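PDB 4B7H: catalase from Corynebacterium glutamicum, which catalyses the breakdown of hydrogen peroxide to water and oxygen at a haem centre, carries bound NADPH and is inhibited by nitric oxide. Local coordinates for residues 107-111 with 122-126; 196-201 with 236-240; 200-204 with 254-259. The contacts are given in a common frame with arbitrary orientation. Numbering follows the deposited sequence.

Contact 1 (107-111 with 122-126)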
loop_
_atom_site.group_PDB
_atom_site.type_symbol
_atom_site.label_atom_id
_atom_site.label_comp_id
_atom_site.label_asym_id
_atom_site.label_seq_id
_atom_site.Cartn_x
_atom_site.Cartn_y
_atom_site.Cartn_z
ATOM N N PHE A 107 -22.824 11.924 6.424
ATOM C CA PHE A 107 -23.279 11.714 7.796
ATOM C C PHE A 107 -22.742 10.369 8.250
ATOM O O PHE A 107 -22.478 9.490 7.427
ATOM C CB PHE A 107 -24.804 11.655 7.849
ATOM C CG PHE A 107 -25.491 12.905 7.353
ATOM C CD1 PHE A 107 -25.576 14.035 8.159
ATOM C CD2 PHE A 107 -26.077 12.937 6.097
ATOM C CE1 PHE A 107 -26.216 15.180 7.711
ATOM C CE2 PHE A 107 -26.717 14.076 5.643
ATOM C CZ PHE A 107 -26.789 15.199 6.452
ATOM N N SER A 108 -22.613 10.170 9.555
ATOM C CA SER A 108 -21.972 8.951 10.044
ATOM C C SER A 108 -22.229 8.737 11.521
ATOM O O SER A 108 -22.698 9.638 12.206
ATOM C CB SER A 108 -20.458 9.054 9.820
ATOM O OG SER A 108 -19.943 10.234 10.424
ATOM N N THR A 109 -21.906 7.543 12.008
ATOM C CA THR A 109 -21.708 7.333 13.438
ATOM C C THR A 109 -20.204 7.483 13.690
ATOM O O THR A 109 -19.480 7.915 12.792
ATOM C CB THR A 109 -22.203 5.952 13.882
ATOM O OG1 THR A 109 -21.574 4.950 13.071
ATOM C CG2 THR A 109 -23.717 5.845 13.746
ATOM N N VAL A 110 -19.730 7.121 14.882
ATOM C CA VAL A 110 -18.318 7.287 15.233
ATOM C C VAL A 110 -17.572 5.978 15.483
ATOM O O VAL A 110 -16.550 5.709 14.852
ATOM C CB VAL A 110 -18.148 8.190 16.476
ATOM C CG1 VAL A 110 -16.673 8.268 16.893
ATOM C CG2 VAL A 110 -18.718 9.573 16.199
ATOM N N ALA A 111 -18.069 5.179 16.423
ATOM C CA ALA A 111 -17.321 4.018 16.919
ATOM C C ALA A 111 -17.378 2.771 16.044
ATOM O O ALA A 111 -16.380 2.059 15.888
ATOM C CB ALA A 111 -17.762 3.673 18.342
ATOM N N ASP A 122 -24.645 7.108 19.638
ATOM C CA ASP A 122 -23.357 7.648 19.235
ATOM C C ASP A 122 -23.542 9.088 18.826
ATOM O O ASP A 122 -24.659 9.517 18.516
ATOM C CB ASP A 122 -22.806 6.875 18.028
ATOM C CG ASP A 122 -21.296 6.727 18.060
ATOM O OD1 ASP A 122 -20.631 7.389 18.897
ATOM O OD2 ASP A 122 -20.765 5.940 17.240
ATOM N N VAL A 123 -22.441 9.829 18.803
ATOM C CA VAL A 123 -22.382 11.091 18.085
ATOM C C VAL A 123 -22.610 10.769 16.603
ATOM O O VAL A 123 -22.228 9.679 16.135
ATOM C CB VAL A 123 -20.994 11.754 18.274
ATOM C CG1 VAL A 123 -20.810 12.941 17.342
ATOM C CG2 VAL A 123 -20.783 12.165 19.732
ATOM N N HIS A 124 -23.233 11.689 15.866
ATOM C CA HIS A 124 -23.281 11.559 14.414
ATOM C C HIS A 124 -22.497 12.646 13.718
ATOM O O HIS A 124 -22.646 13.840 14.007
ATOM C CB HIS A 124 -24.714 11.523 13.895
ATOM C CG HIS A 124 -25.447 10.296 14.312
ATOM N ND1 HIS A 124 -25.579 9.194 13.497
ATOM C CD2 HIS A 124 -26.032 9.971 15.488
ATOM C CE1 HIS A 124 -26.245 8.253 14.144
ATOM N NE2 HIS A 124 -26.536 8.702 15.353
ATOM N N GLY A 125 -21.658 12.222 12.785
ATOM C CA GLY A 125 -20.907 13.145 11.961
ATOM C C GLY A 125 -21.812 13.901 11.013
ATOM O O GLY A 125 -22.825 13.377 10.549
ATOM N N PHE A 126 -21.419 15.133 10.708
ATOM C CA PHE A 126 -22.205 16.047 9.890
ATOM C C PHE A 126 -21.164 16.848 9.104
ATOM O O PHE A 126 -20.793 17.964 9.479
ATOM C CB PHE A 126 -23.034 16.948 10.815
ATOM C CG PHE A 126 -24.191 17.650 10.149
ATOM C CD1 PHE A 126 -23.974 18.616 9.181
ATOM C CD2 PHE A 126 -25.498 17.377 10.535
ATOM C CE1 PHE A 126 -25.049 19.279 8.581
ATOM C CE2 PHE A 126 -26.581 18.049 9.948
ATOM C CZ PHE A 126 -26.352 18.997 8.971
#
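This is a buried antiparallel strand pair of the catalase beta-barrel, where strand 100-108 ends and strand 125-132 begins beside the haem, with a long loop between them. Phe-107 and Phe-126 form a non-hydrogen-bonded pair, Ser-108 and Gly-125 the hydrogen-bonded one. In the latter, Gly-125 N gives a short bond to Ser-108 O at 2.8 Å, while the return from Ser-108 N to Gly-125 O is weak at 3.4 Å.

Beyond the strands, Asp-122 OD2 bridges the two ends of the connecting loop: it accepts from two successive amides, Val-110 N at 2.8 Å and Ala-111 N at 2.9 Å. Val-110 also packs CG2 on Val-123 CB at 3.8 Å, and its side chain lies about 5 Å from the bound nitric oxide.

Gly-125 and Phe-126 both touch the haem. On the Gly-125 side of the sheet, Ser-108 OG hydrogen-bonds His-70 ND1; His-70 belongs to the nitric oxide pocket and is the distal histidine by its place in the family. The absence of a side chain at Gly-125 leaves room for this hydroxyl, since an ideal CB would come within 2.3 Å of Ser-108 OG. On the other face the two phenylalanines meet edge-to-face, the Phe-107 edge toward the Phe-126 face, centroids 5.1 Å apart and planes at 89°, with Phe-107 CE1 3.6 Å from Phe-126 CD2.

Contact 2 (196-201 with 236-240); sequences DRGTPK and WDCFT. With NDP (NADPH dihydro-nicotinamide-adenine-dinucleotide phosphate), chain H.
Arg-197, a residue of the NADPH pocket of this catalase, is backed by Trp-236, and beyond them a short bridge joins their two loops, residues 196-201 and 236-240. Residues 196-198 make a 3-10 turn, closed by Thr-199 N to Asp-196 O at 3.1 Å; Thr-199 (-134/64) and Pro-200 (-65/146) are extended before the chain turns at Lys-201 (-68/-41). Residues 236-240 are extended without regular strand, Cys-238 at -125/142. Pro-200 sits opposite Cys-238, CA to CA 4.1 Å, in a single backbone bridge flanked by two hydrogen bonds: Phe-239 N to Thr-199 O and Lys-201 N to Asp-237 O, both 2.8 Å. Thr-199, chi1 p, adds OG1 to Phe-239 O at 2.7 Å.

On the outer side, Lys-201 (m, then t throughout) runs over Phe-239 (chi1 m), with CG 3.5 Å from the ring centroid in a CH-pi contact. Its NZ makes a long salt bridge to Asp-237 OD1, 3.8 Å. The Thr-240 side chain caps a backbone N of the helix that follows, and Glu-243 OE1 accepts from Thr-240 N.

At the cofactor end, Arg-197 (m, t, t) stretches its guanidinium between the adenine of NADPH and the indole of Trp-236 (chi1 m). It lies flat on the indole, planes at 17°: CZ is 3.6 Å from the five-membered ring centroid, a cation-pi stack, and CD is 3.6 Å from the six-membered one. Tyr-192 OH takes NH1. Arg-197 NH2 reaches the ribose oxygen bearing the 2'-phosphate, a weak bond of 3.2 Å to NDP O2B.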
loop_
_atom_site.group_PDB
_atom_site.type_symbol
_atom_site.label_atom_id
_atom_site.label_comp_id
_atom_site.label_asym_id
_atom_site.label_seq_id
_atom_site.Cartn_x
_atom_site.Cartn_y
_atom_site.Cartn_z
ATOM N N ASP A 196 -31.640 12.413 24.713
ATOM C CA ASP A 196 -32.416 12.016 23.547
ATOM C C ASP A 196 -31.591 12.114 22.268
ATOM O O ASP A 196 -31.756 11.304 21.354
ATOM C CB ASP A 196 -33.661 12.893 23.386
ATOM C CG ASP A 196 -34.683 12.701 24.492
ATOM O OD1 ASP A 196 -34.590 11.738 25.279
ATOM O OD2 ASP A 196 -35.616 13.520 24.549
ATOM N N ARG A 197 -30.709 13.111 22.203
ATOM C CA ARG A 197 -29.963 13.384 20.970
ATOM C C ARG A 197 -28.889 12.352 20.634
ATOM O O ARG A 197 -28.321 12.375 19.540
ATOM C CB ARG A 197 -29.371 14.795 20.980
ATOM C CG ARG A 197 -30.431 15.870 21.010
ATOM C CD ARG A 197 -29.845 17.237 20.816
ATOM N NE ARG A 197 -30.897 18.240 20.855
ATOM C CZ ARG A 197 -30.703 19.519 20.565
ATOM N NH1 ARG A 197 -29.496 19.945 20.211
ATOM N NH2 ARG A 197 -31.716 20.363 20.627
ATOM N N GLY A 198 -28.614 11.445 21.564
ATOM C CA GLY A 198 -27.736 10.326 21.271
ATOM C C GLY A 198 -28.327 9.379 20.246
ATOM O O GLY A 198 -27.592 8.596 19.642
ATOM N N THR A 199 -29.645 9.449 20.045
ATOM C CA THR A 199 -30.331 8.561 19.113
ATOM C C THR A 199 -31.315 9.285 18.187
ATOM O O THR A 199 -32.514 9.019 18.230
ATOM C CB THR A 199 -31.064 7.409 19.856
ATOM O OG1 THR A 199 -31.932 7.951 20.863
ATOM C CG2 THR A 199 -30.066 6.474 20.531
ATOM N N PRO A 200 -30.803 10.173 17.318
ATOM C CA PRO A 200 -31.691 10.821 16.348
ATOM C C PRO A 200 -32.247 9.776 15.378
ATOM O O PRO A 200 -31.525 8.833 15.039
ATOM C CB PRO A 200 -30.763 11.784 15.591
ATOM C CG PRO A 200 -29.414 11.702 16.262
ATOM C CD PRO A 200 -29.381 10.419 17.023
ATOM N N LYS A 201 -33.485 9.934 14.921
ATOM C CA LYS A 201 -34.078 8.913 14.060
ATOM C C LYS A 201 -33.398 8.839 12.695
ATOM O O LYS A 201 -33.195 7.743 12.157
ATOM C CB LYS A 201 -35.582 9.133 13.876
ATOM C CG LYS A 201 -36.385 8.955 15.149
ATOM C CD LYS A 201 -37.878 8.994 14.868
ATOM C CE LYS A 201 -38.670 8.858 16.164
ATOM N NZ LYS A 201 -40.127 8.686 15.922
ATOM N N TRP A 236 -35.442 18.269 15.116
ATOM C CA TRP A 236 -34.917 17.145 15.891
ATOM C C TRP A 236 -36.035 16.129 16.097
ATOM O O TRP A 236 -37.159 16.488 16.460
ATOM C CB TRP A 236 -34.396 17.600 17.257
ATOM C CG TRP A 236 -32.982 18.129 17.257
ATOM C CD1 TRP A 236 -32.599 19.437 17.266
ATOM C CD2 TRP A 236 -31.766 17.354 17.283
ATOM N NE1 TRP A 236 -31.224 19.525 17.277
ATOM C CE2 TRP A 236 -30.690 18.264 17.291
ATOM C CE3 TRP A 236 -31.489 15.983 17.301
ATOM C CZ2 TRP A 236 -29.354 17.849 17.321
ATOM C CZ3 TRP A 236 -30.157 15.570 17.335
ATOM C CH2 TRP A 236 -29.109 16.502 17.331
ATOM N N ASP A 237 -35.725 14.860 15.866
ATOM C CA ASP A 237 -36.669 13.778 16.110
ATOM C C ASP A 237 -35.843 12.583 16.570
ATOM O O ASP A 237 -34.943 12.147 15.850
ATOM C CB ASP A 237 -37.435 13.455 14.823
ATOM C CG ASP A 237 -38.623 12.550 15.054
ATOM O OD1 ASP A 237 -38.966 12.290 16.228
ATOM O OD2 ASP A 237 -39.223 12.103 14.053
ATOM N N CYS A 238 -36.120 12.072 17.770
ATOM C CA CYS A 238 -35.246 11.073 18.386
ATOM C C CYS A 238 -35.977 9.804 18.788
ATOM O O CYS A 238 -37.113 9.864 19.271
ATOM C CB CYS A 238 -34.550 11.657 19.627
ATOM S SG CYS A 238 -33.611 13.165 19.336
ATOM N N PHE A 239 -35.305 8.665 18.607
ATOM C CA PHE A 239 -35.744 7.393 19.172
ATOM C C PHE A 239 -35.484 7.415 20.666
ATOM O O PHE A 239 -34.631 8.166 21.143
ATOM C CB PHE A 239 -34.923 6.238 18.594
ATOM C CG PHE A 239 -35.250 5.905 17.171
ATOM C CD1 PHE A 239 -36.559 5.653 16.777
ATOM C CD2 PHE A 239 -34.235 5.813 16.225
ATOM C CE1 PHE A 239 -36.850 5.342 15.451
ATOM C CE2 PHE A 239 -34.518 5.504 14.903
ATOM C CZ PHE A 239 -35.824 5.264 14.518
ATOM N N THR A 240 -36.210 6.591 21.412
ATOM C CA THR A 240 -35.782 6.252 22.762
ATOM C C THR A 240 -34.635 5.249 22.662
ATOM O O THR A 240 -34.342 4.741 21.581
ATOM C CB THR A 240 -36.906 5.593 23.563
ATOM O OG1 THR A 240 -37.287 4.375 22.911
ATOM C CG2 THR A 240 -38.110 6.521 23.676
HETATM P PA NDP H . -30.224 28.221 25.376
HETATM O O1A NDP H . -31.508 28.043 26.098
HETATM O O2A NDP H . -30.165 29.495 24.605
HETATM O O5B NDP H . -30.030 26.975 24.389
HETATM C C5B NDP H . -30.221 25.661 24.855
HETATM C C4B NDP H . -29.899 24.737 23.692
HETATM O O4B NDP H . -30.040 23.389 24.117
HETATM C C3B NDP H . -30.855 24.968 22.521
HETATM O O3B NDP H . -30.131 24.969 21.304
HETATM C C2B NDP H . -31.786 23.775 22.627
HETATM O O2B NDP H . -32.434 23.400 21.427
HETATM C C1B NDP H . -30.825 22.722 23.158
HETATM N N9A NDP H . -31.501 21.502 23.641
HETATM C C8A NDP H . -32.837 21.339 23.914
HETATM N N7A NDP H . -33.048 20.062 24.306
HETATM C C5A NDP H . -31.864 19.401 24.282
HETATM C C6A NDP H . -31.514 18.087 24.585
HETATM N N6A NDP H . -32.453 17.143 24.653
HETATM N N1A NDP H . -30.198 17.702 24.476
HETATM C C2A NDP H . -29.238 18.603 24.059
HETATM N N3A NDP H . -29.592 19.903 23.756
HETATM C C4A NDP H . -30.886 20.295 23.865
HETATM O O3 NDP H . -29.021 28.101 26.454
HETATM P PN NDP H . -27.446 28.226 26.111
HETATM O O1N NDP H . -27.239 28.484 24.659
HETATM O O2N NDP H . -26.874 29.139 27.130
HETATM O O5D NDP H . -26.886 26.753 26.441
HETATM C C5D NDP H . -27.351 26.054 27.580
HETATM C C4D NDP H . -26.951 24.597 27.472
HETATM O O4D NDP H . -27.579 24.037 26.335
HETATM C C3D NDP H . -25.453 24.446 27.261
HETATM O O3D NDP H . -24.768 24.291 28.495
HETATM C C2D NDP H . -25.359 23.224 26.363
HETATM O O2D NDP H . -25.218 22.075 27.151
HETATM C C1D NDP H . -26.711 23.135 25.662
HETATM N N1N NDP H . -26.612 23.492 24.230
HETATM C C2N NDP H . -25.937 24.625 23.880
HETATM C C3N NDP H . -25.804 25.031 22.561
HETATM C C7N NDP H . -25.030 26.278 22.282
HETATM O O7N NDP H . -24.358 26.387 21.061
HETATM N N7N NDP H . -24.970 27.242 23.195
HETATM C C4N NDP H . -26.402 24.246 21.412
HETATM C C5N NDP H . -27.121 23.023 21.906
HETATM C C6N NDP H . -27.189 22.706 23.263
HETATM P P2B NDP H . -33.918 23.941 21.087
HETATM O O1X NDP H . -34.824 23.576 22.244
HETATM O O2X NDP H . -33.841 25.441 20.900
HETATM O O3X NDP H . -34.353 23.258 19.802
#

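Contact 3 (200-204 with 254-259)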
loop_
_atom_site.group_PDB
_atom_site.type_symbol
_atom_site.label_atom_id
_atom_site.label_comp_id
_atom_site.label_asym_id
_atom_site.label_seq_id
_atom_site.Cartn_x
_atom_site.Cartn_y
_atom_site.Cartn_z
ATOM N N PRO A 200 -30.803 10.173 17.318
ATOM C CA PRO A 200 -31.691 10.821 16.348
ATOM C C PRO A 200 -32.247 9.776 15.378
ATOM O O PRO A 200 -31.525 8.833 15.039
ATOM C CB PRO A 200 -30.763 11.784 15.591
ATOM C CG PRO A 200 -29.414 11.702 16.262
ATOM C CD PRO A 200 -29.381 10.419 17.023
ATOM N N LYS A 201 -33.485 9.934 14.921
ATOM C CA LYS A 201 -34.078 8.913 14.060
ATOM C C LYS A 201 -33.398 8.839 12.695
ATOM O O LYS A 201 -33.195 7.743 12.157
ATOM C CB LYS A 201 -35.582 9.133 13.876
ATOM C CG LYS A 201 -36.385 8.955 15.149
ATOM C CD LYS A 201 -37.878 8.994 14.868
ATOM C CE LYS A 201 -38.670 8.858 16.164
ATOM N NZ LYS A 201 -40.127 8.686 15.922
ATOM N N THR A 202 -33.072 9.996 12.124
ATOM C CA THR A 202 -32.517 10.055 10.778
ATOM C C THR A 202 -31.394 11.077 10.713
ATOM O O THR A 202 -31.143 11.819 11.675
ATOM C CB THR A 202 -33.575 10.478 9.726
ATOM O OG1 THR A 202 -33.790 11.891 9.820
ATOM C CG2 THR A 202 -34.903 9.742 9.918
ATOM N N SER A 203 -30.730 11.131 9.566
ATOM C CA SER A 203 -29.750 12.179 9.319
ATOM C C SER A 203 -30.393 13.534 9.076
ATOM O O SER A 203 -29.739 14.568 9.237
ATOM C CB SER A 203 -28.900 11.829 8.107
ATOM O OG SER A 203 -28.180 10.640 8.326
ATOM N N ARG A 204 -31.661 13.526 8.658
ATOM C CA ARG A 204 -32.379 14.753 8.321
ATOM C C ARG A 204 -32.954 15.446 9.551
ATOM O O ARG A 204 -33.220 16.654 9.521
ATOM C CB ARG A 204 -33.515 14.444 7.343
ATOM C CG ARG A 204 -33.060 13.702 6.084
ATOM C CD ARG A 204 -34.233 13.390 5.159
ATOM N NE ARG A 204 -35.103 12.358 5.714
ATOM C CZ ARG A 204 -36.404 12.496 5.942
ATOM N NH1 ARG A 204 -37.029 13.635 5.659
ATOM N NH2 ARG A 204 -37.084 11.479 6.455
ATOM N N TYR A 254 -30.708 1.981 8.482
ATOM C CA TYR A 254 -31.930 2.768 8.560
ATOM C C TYR A 254 -31.759 4.201 8.072
ATOM O O TYR A 254 -32.596 4.719 7.325
ATOM C CB TYR A 254 -32.439 2.765 10.000
ATOM C CG TYR A 254 -33.771 3.450 10.182
ATOM C CD1 TYR A 254 -34.965 2.776 9.936
ATOM C CD2 TYR A 254 -33.840 4.766 10.627
ATOM C CE1 TYR A 254 -36.189 3.397 10.114
ATOM C CE2 TYR A 254 -35.068 5.402 10.805
ATOM C CZ TYR A 254 -36.235 4.709 10.548
ATOM O OH TYR A 254 -37.447 5.330 10.726
ATOM N N GLN A 255 -30.673 4.847 8.488
ATOM C CA GLN A 255 -30.481 6.254 8.164
ATOM C C GLN A 255 -29.948 6.438 6.750
ATOM O O GLN A 255 -30.333 7.388 6.054
ATOM C CB GLN A 255 -29.582 6.929 9.201
ATOM C CG GLN A 255 -30.137 6.848 10.617
ATOM C CD GLN A 255 -29.308 7.637 11.601
ATOM O OE1 GLN A 255 -28.106 7.811 11.427
ATOM N NE2 GLN A 255 -29.955 8.122 12.649
ATOM N N ARG A 256 -29.058 5.541 6.331
ATOM C CA ARG A 256 -28.594 5.511 4.947
ATOM C C ARG A 256 -29.792 5.381 4.003
ATOM O O ARG A 256 -29.927 6.135 3.036
ATOM C CB ARG A 256 -27.620 4.341 4.753
ATOM C CG ARG A 256 -27.077 4.205 3.340
ATOM C CD ARG A 256 -26.077 3.052 3.219
ATOM N NE ARG A 256 -24.897 3.250 4.059
ATOM C CZ ARG A 256 -23.780 2.528 3.979
ATOM N NH1 ARG A 256 -23.686 1.544 3.091
ATOM N NH2 ARG A 256 -22.755 2.801 4.781
ATOM N N GLU A 257 -30.664 4.425 4.297
ATOM C CA GLU A 257 -31.819 4.176 3.448
ATOM C C GLU A 257 -32.793 5.350 3.496
ATOM O O GLU A 257 -33.358 5.734 2.469
ATOM C CB GLU A 257 -32.503 2.871 3.862
ATOM C CG GLU A 257 -33.650 2.462 2.951
ATOM C CD GLU A 257 -33.900 0.963 2.949
ATOM O OE1 GLU A 257 -33.337 0.247 3.808
ATOM O OE2 GLU A 257 -34.656 0.497 2.076
ATOM N N ASP A 258 -32.992 5.919 4.681
ATOM C CA ASP A 258 -33.891 7.063 4.801
ATOM C C ASP A 258 -33.457 8.239 3.931
ATOM O O ASP A 258 -34.288 8.865 3.263
ATOM C CB ASP A 258 -33.998 7.521 6.253
ATOM C CG ASP A 258 -34.688 8.861 6.384
ATOM O OD1 ASP A 258 -35.938 8.882 6.480
ATOM O OD2 ASP A 258 -33.986 9.899 6.373
ATOM N N LEU A 259 -32.165 8.555 3.947
ATOM C CA LEU A 259 -31.694 9.710 3.186
ATOM C C LEU A 259 -31.803 9.452 1.676
ATOM O O LEU A 259 -32.246 10.338 0.924
ATOM C CB LEU A 259 -30.267 10.116 3.593
ATOM C CG LEU A 259 -29.703 11.332 2.848
ATOM C CD1 LEU A 259 -30.506 12.594 3.162
ATOM C CD2 LEU A 259 -28.237 11.534 3.174
HETATM O O HOH W 1 -28.525 10.947 12.778
HETATM O O HOH W 2 -26.718 10.769 10.631
HETATM O O HOH W 3 -31.356 9.791 7.114
#
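Gln-255 reaches from the first turn of helix 254-264, lies against the backbone of 200-203 and has more of its surface covered by that loop than any other residue of 254-259. Its NE2 lies 2.9 Å from Pro-200 O and gives a weak hydrogen bond to Lys-201 O at 3.3 Å. Beside it the Tyr-254 ring turns its edge to the same carbonyl, CE2 to Lys-201 O 3.3 Å.

One helical turn on, Asp-258 and Arg-204 form a two-pronged salt bridge, NE to OD2 and NH2 to OD1 both at 2.8 Å, so the carboxylate meets the guanidinium at its edge. The aliphatic part of Arg-204 rests on the helix as well, CG to Leu-259 CD1 4.0 Å. Within the loop, Thr-202 OG1 takes a weak bond from Arg-204 N at 2.9 Å, an ST turn, and is also bonded to His-205 ND1.

Water fills the remaining gap. The best-held one accepts from Ser-203 N at 2.9 Å and donates to Gln-255 O at 2.8 Å and Asp-258 OD2 at 2.7 Å. Another accepts weakly from Gln-255 NE2 at 3.2 Å and donates to Thr-202 O at 3.0 Å. Ser-203 OG itself is bonded to His-74 of strand 73-82, and Arg-256 NH1, whose side chain points away from the loop, bonds Gly-169 O of a second subunit. The whole is a hydrated loop-to-helix interface, placing helix 254-264 between the catalase beta-barrel and a neighbouring subunit of the tetramer.

Contact 1 is the core member, wholly buried beside the haem; contacts 2 and 3 are only partly buried, farther from the centre of the chain. Those two share Pro-200 and Lys-201, so a single loop meets 236-240 at one end and helix 254-264 at the other, and Phe-239 CZ touches Tyr-254 CE2 at 3.8 Å between them. His-124 joins all three, with CD2 3.7 Å from Pro-200 CD and CE1 3.3 Å from Gln-255 OE1. Strand pairing and an aromatic pair dominate contact 1, an arginine-indole stack beside the cofactor and a single bridge contact 2, while contact 3 relies on a salt bridge and ordered water.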